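PDB 3E11: predicted zincin-like metalloprotease from Acidothermus cellulolyticus 11B, which is of unknown function but has a zincin-like fold, binds calcium, and is predicted to be a metalloprotease carrying an HExxH motif. Local coordinates for residues Asp19-Glu24 with Thr93-Ile98; Ala78-Glu83 with Ile87-Lys92; Glu12-Ala17 with Val32-Glu37; Arg57-Ala60 with Val64-Asp67. One frame throughout, in Å; residues are numbered along the deposited sequence. Where two conformers were deposited one is given.

Interaction 1: residues Asp19-Glu24 with Thr93-Ile98; sequences DGIPEE and TVVHEI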
# COMPACT_ATOMS: atom_id res chain seq x y z
N ASP A 19 7.69 5.07 -5.08
CA ASP A 19 8.61 5.49 -6.14
C ASP A 19 9.25 4.26 -6.82
O ASP A 19 9.61 4.33 -7.97
CB ASP A 19 9.71 6.41 -5.58
CG ASP A 19 9.18 7.80 -5.12
OD1 ASP A 19 8.01 8.15 -5.40
OD2 ASP A 19 9.93 8.51 -4.43
N GLY A 20 9.39 3.17 -6.08
CA GLY A 20 10.02 1.96 -6.60
C GLY A 20 9.05 0.91 -7.13
O GLY A 20 9.45 -0.19 -7.47
N ILE A 21 7.75 1.23 -7.16
CA ILE A 21 6.80 0.32 -7.77
C ILE A 21 7.16 0.12 -9.24
O ILE A 21 7.35 1.09 -9.97
CB ILE A 21 5.37 0.81 -7.62
CG1 ILE A 21 4.93 0.60 -6.15
CG2 ILE A 21 4.43 0.10 -8.60
CD1 ILE A 21 3.61 1.20 -5.84
N PRO A 22 7.26 -1.13 -9.68
CA PRO A 22 7.58 -1.35 -11.08
C PRO A 22 6.58 -0.76 -12.05
O PRO A 22 5.37 -0.70 -11.74
CB PRO A 22 7.62 -2.89 -11.18
CG PRO A 22 8.02 -3.32 -9.84
CD PRO A 22 7.27 -2.40 -8.92
N GLU A 23 7.09 -0.29 -13.19
CA GLU A 23 6.29 0.42 -14.19
C GLU A 23 5.12 -0.42 -14.67
O GLU A 23 4.13 0.15 -15.10
CB GLU A 23 7.13 0.86 -15.40
CG GLU A 23 8.01 2.11 -15.16
N GLU A 24 5.20 -1.75 -14.63
CA GLU A 24 4.07 -2.56 -15.09
C GLU A 24 2.80 -2.39 -14.21
O GLU A 24 1.71 -2.67 -14.68
CB GLU A 24 4.42 -4.06 -15.25
CG GLU A 24 5.09 -4.73 -14.06
CD GLU A 24 6.62 -4.69 -14.12
OE1 GLU A 24 7.20 -3.67 -14.60
OE2 GLU A 24 7.27 -5.69 -13.66
N THR A 93 3.42 -4.97 -0.25
CA THR A 93 2.04 -4.90 0.20
C THR A 93 1.13 -4.11 -0.76
O THR A 93 0.07 -4.60 -1.14
CB THR A 93 1.97 -4.31 1.62
OG1 THR A 93 2.68 -5.18 2.50
CG2 THR A 93 0.51 -4.16 2.10
N VAL A 94 1.58 -2.93 -1.16
CA VAL A 94 0.87 -2.10 -2.14
C VAL A 94 0.69 -2.87 -3.46
O VAL A 94 -0.43 -2.91 -4.02
CB VAL A 94 1.60 -0.76 -2.37
CG1 VAL A 94 0.92 0.02 -3.48
CG2 VAL A 94 1.63 0.08 -1.09
N VAL A 95 1.77 -3.47 -3.97
CA VAL A 95 1.69 -4.21 -5.23
C VAL A 95 0.73 -5.41 -5.15
O VAL A 95 -0.10 -5.64 -6.05
CB VAL A 95 3.08 -4.66 -5.73
CG1 VAL A 95 2.94 -5.61 -6.92
CG2 VAL A 95 3.88 -3.45 -6.15
N HIS A 96 0.78 -6.16 -4.06
CA HIS A 96 -0.21 -7.21 -3.86
C HIS A 96 -1.63 -6.71 -3.79
O HIS A 96 -2.54 -7.31 -4.36
CB HIS A 96 0.13 -8.06 -2.63
CG HIS A 96 1.28 -8.99 -2.87
ND1 HIS A 96 1.21 -10.34 -2.65
CD2 HIS A 96 2.51 -8.75 -3.39
CE1 HIS A 96 2.37 -10.89 -2.97
NE2 HIS A 96 3.18 -9.94 -3.42
N GLU A 97 -1.83 -5.60 -3.08
CA GLU A 97 -3.17 -5.08 -2.91
C GLU A 97 -3.72 -4.60 -4.24
O GLU A 97 -4.86 -4.89 -4.58
CB GLU A 97 -3.21 -3.97 -1.84
CG GLU A 97 -3.10 -4.50 -0.40
CD GLU A 97 -4.19 -5.50 -0.07
OE1 GLU A 97 -5.33 -5.32 -0.54
OE2 GLU A 97 -3.92 -6.50 0.61
N ILE A 98 -2.91 -3.91 -5.03
CA ILE A 98 -3.40 -3.43 -6.32
C ILE A 98 -3.63 -4.59 -7.29
O ILE A 98 -4.64 -4.63 -8.01
CB ILE A 98 -2.49 -2.30 -6.91
CG1 ILE A 98 -3.26 -1.54 -7.99
CG2 ILE A 98 -1.16 -2.82 -7.40
CD1 ILE A 98 -4.50 -0.82 -7.46

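Interaction 2: residues Ala78-Glu83 with Ile87-Lys92; sequences ALCETE and IDEVRK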
# COMPACT_ATOMS: atom_id res chain seq x y z
N ALA A 78 6.84 -4.79 12.63
CA ALA A 78 7.09 -6.02 13.40
C ALA A 78 7.82 -7.07 12.58
O ALA A 78 8.48 -7.93 13.16
CB ALA A 78 5.81 -6.59 13.92
N LEU A 79 7.66 -7.04 11.27
CA LEU A 79 8.32 -7.97 10.36
C LEU A 79 9.72 -7.52 9.86
O LEU A 79 10.38 -8.27 9.10
CB LEU A 79 7.41 -8.18 9.13
CG LEU A 79 6.11 -8.93 9.34
CD1 LEU A 79 5.29 -8.86 8.03
CD2 LEU A 79 6.40 -10.32 9.74
N CYS A 80 10.14 -6.31 10.23
CA CYS A 80 11.31 -5.65 9.62
C CYS A 80 12.39 -5.28 10.63
O CYS A 80 12.12 -4.76 11.71
CB CYS A 80 10.88 -4.41 8.85
SG CYS A 80 9.72 -4.81 7.47
N GLU A 81 13.64 -5.48 10.24
CA GLU A 81 14.78 -5.19 11.11
C GLU A 81 15.53 -3.95 10.63
O GLU A 81 16.44 -3.46 11.33
CB GLU A 81 15.73 -6.42 11.18
CG GLU A 81 15.08 -7.59 11.95
CD GLU A 81 15.94 -8.81 12.07
OE1 GLU A 81 17.01 -8.88 11.42
OE2 GLU A 81 15.57 -9.70 12.87
N THR A 82 15.18 -3.44 9.44
CA THR A 82 15.77 -2.22 8.92
C THR A 82 14.72 -1.41 8.15
O THR A 82 13.68 -1.95 7.75
CB THR A 82 16.97 -2.46 7.98
OG1 THR A 82 16.50 -2.96 6.72
CG2 THR A 82 17.97 -3.43 8.60
N GLU A 83 15.01 -0.12 7.96
CA GLU A 83 14.21 0.78 7.12
C GLU A 83 14.07 0.32 5.67
O GLU A 83 12.96 0.41 5.10
CB GLU A 83 14.79 2.20 7.15
CG GLU A 83 14.46 2.94 8.39
CD GLU A 83 15.01 4.38 8.35
OE1 GLU A 83 15.90 4.67 7.52
OE2 GLU A 83 14.53 5.20 9.13
N ILE A 87 10.66 -0.49 3.63
CA ILE A 87 10.37 -0.03 2.27
C ILE A 87 9.90 -1.19 1.39
O ILE A 87 8.85 -1.11 0.70
CB ILE A 87 11.60 0.67 1.62
CG1 ILE A 87 11.88 2.03 2.30
CG2 ILE A 87 11.35 0.91 0.15
CD1 ILE A 87 13.27 2.60 2.08
N ASP A 88 10.68 -2.27 1.43
CA ASP A 88 10.39 -3.47 0.63
C ASP A 88 9.05 -4.09 0.98
O ASP A 88 8.27 -4.46 0.10
CB ASP A 88 11.48 -4.52 0.82
CG ASP A 88 12.74 -4.15 0.12
OD1 ASP A 88 12.70 -3.23 -0.69
OD2 ASP A 88 13.79 -4.75 0.39
N GLU A 89 8.79 -4.18 2.27
CA GLU A 89 7.57 -4.75 2.76
C GLU A 89 6.37 -3.89 2.40
O GLU A 89 5.32 -4.41 2.03
CB GLU A 89 7.66 -4.96 4.27
CG GLU A 89 6.70 -6.01 4.79
CD GLU A 89 6.91 -7.37 4.14
OE1 GLU A 89 8.06 -7.77 3.91
OE2 GLU A 89 5.92 -8.02 3.82
N VAL A 90 6.51 -2.59 2.57
CA VAL A 90 5.44 -1.67 2.12
C VAL A 90 5.19 -1.80 0.60
O VAL A 90 4.02 -1.90 0.17
CB VAL A 90 5.73 -0.21 2.49
CG1 VAL A 90 4.65 0.75 1.86
CG2 VAL A 90 5.74 -0.02 4.00
N ARG A 91 6.25 -1.80 -0.19
CA ARG A 91 6.13 -1.92 -1.64
C ARG A 91 5.41 -3.22 -1.99
O ARG A 91 4.49 -3.22 -2.80
CB ARG A 91 7.50 -1.87 -2.32
CG ARG A 91 7.41 -1.70 -3.83
CD ARG A 91 8.79 -1.57 -4.41
NE ARG A 91 9.44 -0.29 -4.08
CZ ARG A 91 10.69 -0.16 -3.61
NH1 ARG A 91 11.46 -1.23 -3.39
NH2 ARG A 91 11.18 1.05 -3.37
N LYS A 92 5.83 -4.31 -1.36
CA LYS A 92 5.28 -5.61 -1.67
C LYS A 92 3.78 -5.61 -1.35
O LYS A 92 2.99 -6.14 -2.10
CB LYS A 92 6.01 -6.72 -0.93
CG LYS A 92 5.32 -8.04 -0.95
CD LYS A 92 6.12 -9.10 -0.18
CE LYS A 92 5.27 -10.35 -0.01
NZ LYS A 92 6.01 -11.49 0.59

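Interaction 3: residues Glu12-Ala17 with Val32-Glu37; sequences ELVAEA and VAVFVE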
# COMPACT_ATOMS: atom_id res chain seq x y z
N GLU A 12 7.81 8.84 4.77
CA GLU A 12 8.92 8.92 3.84
C GLU A 12 9.29 7.58 3.25
O GLU A 12 9.59 7.49 2.06
CB GLU A 12 10.13 9.52 4.58
CG GLU A 12 9.89 10.96 5.06
CD GLU A 12 11.01 11.55 5.90
OE1 GLU A 12 12.00 10.85 6.20
OE2 GLU A 12 10.91 12.74 6.28
N LEU A 13 9.29 6.55 4.08
CA LEU A 13 9.48 5.17 3.62
C LEU A 13 8.35 4.72 2.66
O LEU A 13 8.60 4.04 1.67
CB LEU A 13 9.62 4.23 4.82
CG LEU A 13 10.83 4.61 5.73
CD1 LEU A 13 11.03 3.57 6.82
CD2 LEU A 13 12.11 4.81 4.94
N VAL A 14 7.12 5.10 2.94
CA VAL A 14 6.03 4.85 2.01
C VAL A 14 6.26 5.51 0.63
O VAL A 14 6.02 4.87 -0.43
CB VAL A 14 4.67 5.25 2.60
CG1 VAL A 14 3.58 5.06 1.58
CG2 VAL A 14 4.40 4.43 3.86
N ALA A 15 6.72 6.76 0.64
CA ALA A 15 7.00 7.47 -0.59
C ALA A 15 8.07 6.72 -1.38
O ALA A 15 7.92 6.54 -2.58
CB ALA A 15 7.40 8.90 -0.35
N GLU A 16 9.12 6.26 -0.70
CA GLU A 16 10.20 5.51 -1.35
C GLU A 16 9.69 4.18 -1.90
O GLU A 16 10.11 3.75 -2.97
CB GLU A 16 11.36 5.25 -0.39
CG GLU A 16 12.54 4.47 -1.03
CD GLU A 16 13.27 5.26 -2.09
OE1 GLU A 16 13.15 6.51 -2.09
OE2 GLU A 16 13.98 4.65 -2.92
N ALA A 17 8.77 3.54 -1.17
CA ALA A 17 8.14 2.30 -1.62
C ALA A 17 7.37 2.57 -2.93
O ALA A 17 7.53 1.84 -3.90
CB ALA A 17 7.20 1.75 -0.55
N VAL A 32 -4.97 5.95 -7.00
CA VAL A 32 -4.95 5.23 -5.74
C VAL A 32 -4.00 5.96 -4.83
O VAL A 32 -2.86 6.33 -5.23
CB VAL A 32 -4.43 3.79 -5.92
CG1 VAL A 32 -4.37 3.07 -4.56
CG2 VAL A 32 -5.32 3.04 -6.89
N ALA A 33 -4.48 6.21 -3.62
CA ALA A 33 -3.70 6.88 -2.57
C ALA A 33 -3.39 5.89 -1.47
O ALA A 33 -4.17 4.97 -1.18
CB ALA A 33 -4.44 8.05 -2.02
N VAL A 34 -2.21 6.03 -0.91
CA VAL A 34 -1.75 5.16 0.15
C VAL A 34 -1.82 6.00 1.42
O VAL A 34 -1.33 7.13 1.47
CB VAL A 34 -0.31 4.62 -0.14
CG1 VAL A 34 0.23 3.83 1.04
CG2 VAL A 34 -0.30 3.80 -1.37
N PHE A 35 -2.51 5.47 2.42
CA PHE A 35 -2.65 6.08 3.71
C PHE A 35 -2.12 5.11 4.76
O PHE A 35 -2.22 3.91 4.60
CB PHE A 35 -4.11 6.37 3.99
CG PHE A 35 -4.63 7.59 3.27
CD1 PHE A 35 -5.19 7.48 2.00
CD2 PHE A 35 -4.63 8.82 3.91
CE1 PHE A 35 -5.70 8.64 1.35
CE2 PHE A 35 -5.13 9.98 3.27
CZ PHE A 35 -5.65 9.88 1.99
N VAL A 36 -1.54 5.66 5.81
CA VAL A 36 -0.96 4.86 6.85
C VAL A 36 -1.83 4.96 8.12
O VAL A 36 -2.29 6.05 8.54
CB VAL A 36 0.47 5.32 7.17
CG1 VAL A 36 1.02 4.50 8.31
CG2 VAL A 36 1.37 5.19 5.93
N GLU A 37 -2.04 3.80 8.72
CA GLU A 37 -2.68 3.66 10.02
C GLU A 37 -1.76 2.85 10.91
O GLU A 37 -0.90 2.12 10.40
CB GLU A 37 -4.00 2.93 9.88
CG GLU A 37 -5.05 3.79 9.22
CD GLU A 37 -6.44 3.25 9.32
OE1 GLU A 37 -6.72 2.35 10.16
OE2 GLU A 37 -7.28 3.77 8.59

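Interaction 4: residues Arg57-Ala60 with Val64-Asp67; sequences RTTA and VLPD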
# COMPACT_ATOMS: atom_id res chain seq x y z
N ARG A 57 -17.33 9.23 -5.25
CA ARG A 57 -16.17 9.26 -6.14
C ARG A 57 -15.80 10.68 -6.55
O ARG A 57 -14.64 10.96 -6.78
CB ARG A 57 -16.46 8.41 -7.40
CG ARG A 57 -15.39 8.43 -8.49
CD ARG A 57 -14.06 7.86 -7.97
NE ARG A 57 -14.13 6.41 -7.84
CZ ARG A 57 -13.16 5.66 -7.32
NH1 ARG A 57 -12.06 6.21 -6.85
NH2 ARG A 57 -13.31 4.34 -7.25
N THR A 58 -16.80 11.56 -6.66
CA THR A 58 -16.54 12.93 -7.09
C THR A 58 -17.00 13.97 -6.09
O THR A 58 -17.79 13.69 -5.19
CB THR A 58 -17.16 13.24 -8.45
OG1 THR A 58 -18.55 12.87 -8.46
CG2 THR A 58 -16.43 12.49 -9.53
N THR A 59 -16.45 15.17 -6.24
CA THR A 59 -16.63 16.25 -5.27
C THR A 59 -17.54 17.27 -5.88
O THR A 59 -17.80 17.24 -7.08
CB THR A 59 -15.29 16.93 -4.94
OG1 THR A 59 -14.81 17.65 -6.10
CG2 THR A 59 -14.25 15.91 -4.53
N ALA A 60 -18.02 18.19 -5.04
CA ALA A 60 -18.86 19.30 -5.50
C ALA A 60 -18.21 20.05 -6.67
O ALA A 60 -18.88 20.51 -7.60
CB ALA A 60 -19.16 20.25 -4.34
N VAL A 64 -12.01 14.17 -8.58
CA VAL A 64 -12.19 12.74 -8.45
C VAL A 64 -11.40 12.35 -7.24
O VAL A 64 -10.25 12.81 -7.07
CB VAL A 64 -11.68 11.95 -9.66
CG1 VAL A 64 -12.18 10.49 -9.62
CG2 VAL A 64 -12.14 12.62 -10.94
N LEU A 65 -11.99 11.53 -6.38
CA LEU A 65 -11.31 11.06 -5.20
C LEU A 65 -10.69 9.68 -5.50
O LEU A 65 -11.25 8.93 -6.29
CB LEU A 65 -12.27 11.01 -4.04
CG LEU A 65 -12.81 12.40 -3.69
CD1 LEU A 65 -13.79 12.27 -2.58
CD2 LEU A 65 -11.69 13.34 -3.26
N PRO A 66 -9.53 9.39 -4.91
CA PRO A 66 -8.85 8.12 -5.17
C PRO A 66 -9.38 7.00 -4.29
O PRO A 66 -9.84 7.25 -3.18
CB PRO A 66 -7.39 8.43 -4.75
CG PRO A 66 -7.58 9.38 -3.60
CD PRO A 66 -8.79 10.21 -3.93
N ASP A 67 -9.34 5.78 -4.80
CA ASP A 67 -9.35 4.59 -3.95
C ASP A 67 -8.19 4.67 -2.97
O ASP A 67 -7.22 5.40 -3.19
CB ASP A 67 -9.23 3.30 -4.79
CG ASP A 67 -10.55 2.86 -5.43
OD1 ASP A 67 -11.60 3.55 -5.25
OD2 ASP A 67 -10.55 1.83 -6.14

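Interaction 1: residues Asp19-Glu24 with Thr93-Ile98
Ile21 turns CG1 to the side of its backbone N (chi1 -74°) and keeps the chain extended beyond it (chi2 173°), which carries CD1 from the loop 19-24 out to segment 93-98 of helix 83-101. There the terminal methyl meets CG1 of Val94 at 3.8 Å, the two side chains crossing at about a right angle. Val94 presents this methyl because its chi1 of 175° sets CG1 anti to the backbone N. Next to it on the helix, Val95 slides past Ile21 in the opposite direction, with its CG2 at 4.2 Å from Ile21 CG1. The same methyl of Val95 marks the edge of the contact, where Pro22 CD lies 4.5 Å away.

Beyond the loop, Val94 also rests on Ile69 and Ile71 of the strand 67-72, and Val95 on Phe25. The helix is the one that holds His96 and Glu97 of an HExxH pattern, consistent with the active-site helix of zincins, although no metal is bound to it here. His96 and Glu97 make no contact with segment 19-24, so Ile21 and Pro22 lie on a different side of the helix. With no hydrogen bond between the segments, the contact rests on aliphatic packing.

Interaction 2: residues Ala78-Glu83 with Ile87-Lys92
Glu83 O accepts a hydrogen bond from Ile87 N at 2.9 Å, with an N-H...O angle of 165°. The side chain of Ile87 also lies against the same oxygen: its CG1, placed beside the backbone N, comes to 3.4 Å from Glu83 O. The carbonyl is thus covered by aliphatic carbon as well as bonded to the amide. The carboxylate of Glu83 leads away from this contact and forms a salt bridge with Arg9.

The bond between Glu83 and Ile87 belongs to the opening turn of the helix 83-101. Thr82 occupies the N-cap position, and its OG1 bonds to Glu85 N, giving a first-turn amide a side-chain partner. The residues before the cap form the loop joining helix 73-78 to helix 83-101.

On this loop Cys80 points toward the helix and lays SG against Glu89 CB at 3.8 Å. Leu79 adds a looser approach, its CD1 lying 4.3 Å from Glu89 OE2. Glu89 starts with CG anti to the backbone N (chi1 -158°) and then bends at chi2, which brings its carboxylate near the leucine methyl. Leu46 of another loop touches both Leu79 and Glu89, and Cys80 is further fixed by backbone hydrogen bonding with Val3, which its side chain also touches, while that side chain reaches Glu85 and Val86 on the helix.

Interaction 3: residues Glu12-Ala17 with Val32-Glu37
Val14 reaches from its helix to two valines of the strand 32-37, using one methyl for each. Its CG1 meets CG1 of Val34 at 3.6 Å, the side chains crossing obliquely. Its CG2 meets CG2 of Val36 at 3.7 Å, and this pair runs past one another in opposite directions. The division of labour follows from a chi1 of 177°, which sets CG1 of Val14 anti to the backbone N and leaves CG2 beside that nitrogen, so that the two methyls diverge toward successive inward-facing positions of the strand. Val34 and Val36 both point toward the helix, whereas the intervening Phe35 points away, the alternation expected of an extended strand.

The contact is therefore a helix laid on a beta-sheet: helix 7-19 packs against strand 32-37, an outermost strand of the mixed sheet in this chain. No hydrogen bond joins the two segments.

In the next shell, other residues of the same helix flank the valines, Leu18 touching Val34 while Phe10 and Asp11 touch Val36. The strand is held in place by backbone hydrogen bonds to the parallel strand 67-72, among them those of Phe35 with Ile69 and Ile71, and the Phe35 ring has a cation-pi partner in Arg68. On the helix, Leu13 and Ala17 turn to the long helix 83-101, where they touch Ile87 and Val90 respectively.

Interaction 4: residues Arg57-Ala60 with Val64-Asp67
Val64 meets Arg57 first, its CG1 lying 3.6 Å from Arg57 CD, while its backbone forms a single beta bridge with Thr58. At Leu65 the backbone N donates to Arg57 O at 2.7 Å, nearly straight at 171°. Its side chain crosses that of Thr59, whose CG2 approaches Leu65 CD2 at 3.8 Å. Leu65 O in turn receives Arg57 NH1 at 2.9 Å, lying close to the guanidinium plane. Arg57 bends at chi2 and chi3 (62° and 74°), which swings the guanidinium round to Asp67, with NH1 near the Pro66 carbonyl carbon. There NH2 of Arg57 forms a salt bridge with Asp67 OD1 at 2.7 Å, approaching from above the carboxylate plane, and NH1 adds a weak bond to the same oxygen. Shortening this arginine to an alanine is likely to deprive Asp67 of its cationic mate and Leu65 O of one donor, with Asn31 still bonding that carbonyl.

Asp67 is buried and bonded further, OD2 to Tyr49 OH and OD1 to Ile52 N, so the arginine joins a carboxylate already tied to strand 47-50. The loop linking strand 47-50 to strand 67-72 ends at Asp67, which begins the latter strand, its backbone bonding to Ala33 of strand 32-37.

How the interactions relate
Interactions 1, 2 and 3 adjoin one another around helix 83-101, while interaction 4 lies at the periphery; the centres of interactions 2 and 4 are about 30 Å apart. Arg91 ties helix 7-19 to the long helix, with probable hydrogen bonds from NE to Ala17 O and from NH2 to Glu16 O, both 2.9 Å, and it packs against Gly20 of interaction 1. Interactions 1 and 3 meet where Ile98 CD1 lies 4.0 Å from Val32 CG2. Strand pairing joins interactions 3 and 4 through Ala33 N and Asp67 O, 2.9 Å apart. Interaction 1 contains Asp19, a calcium ligand although no calcium is bound to this chain, and His96 and Glu97 of the putative zinc-binding motif.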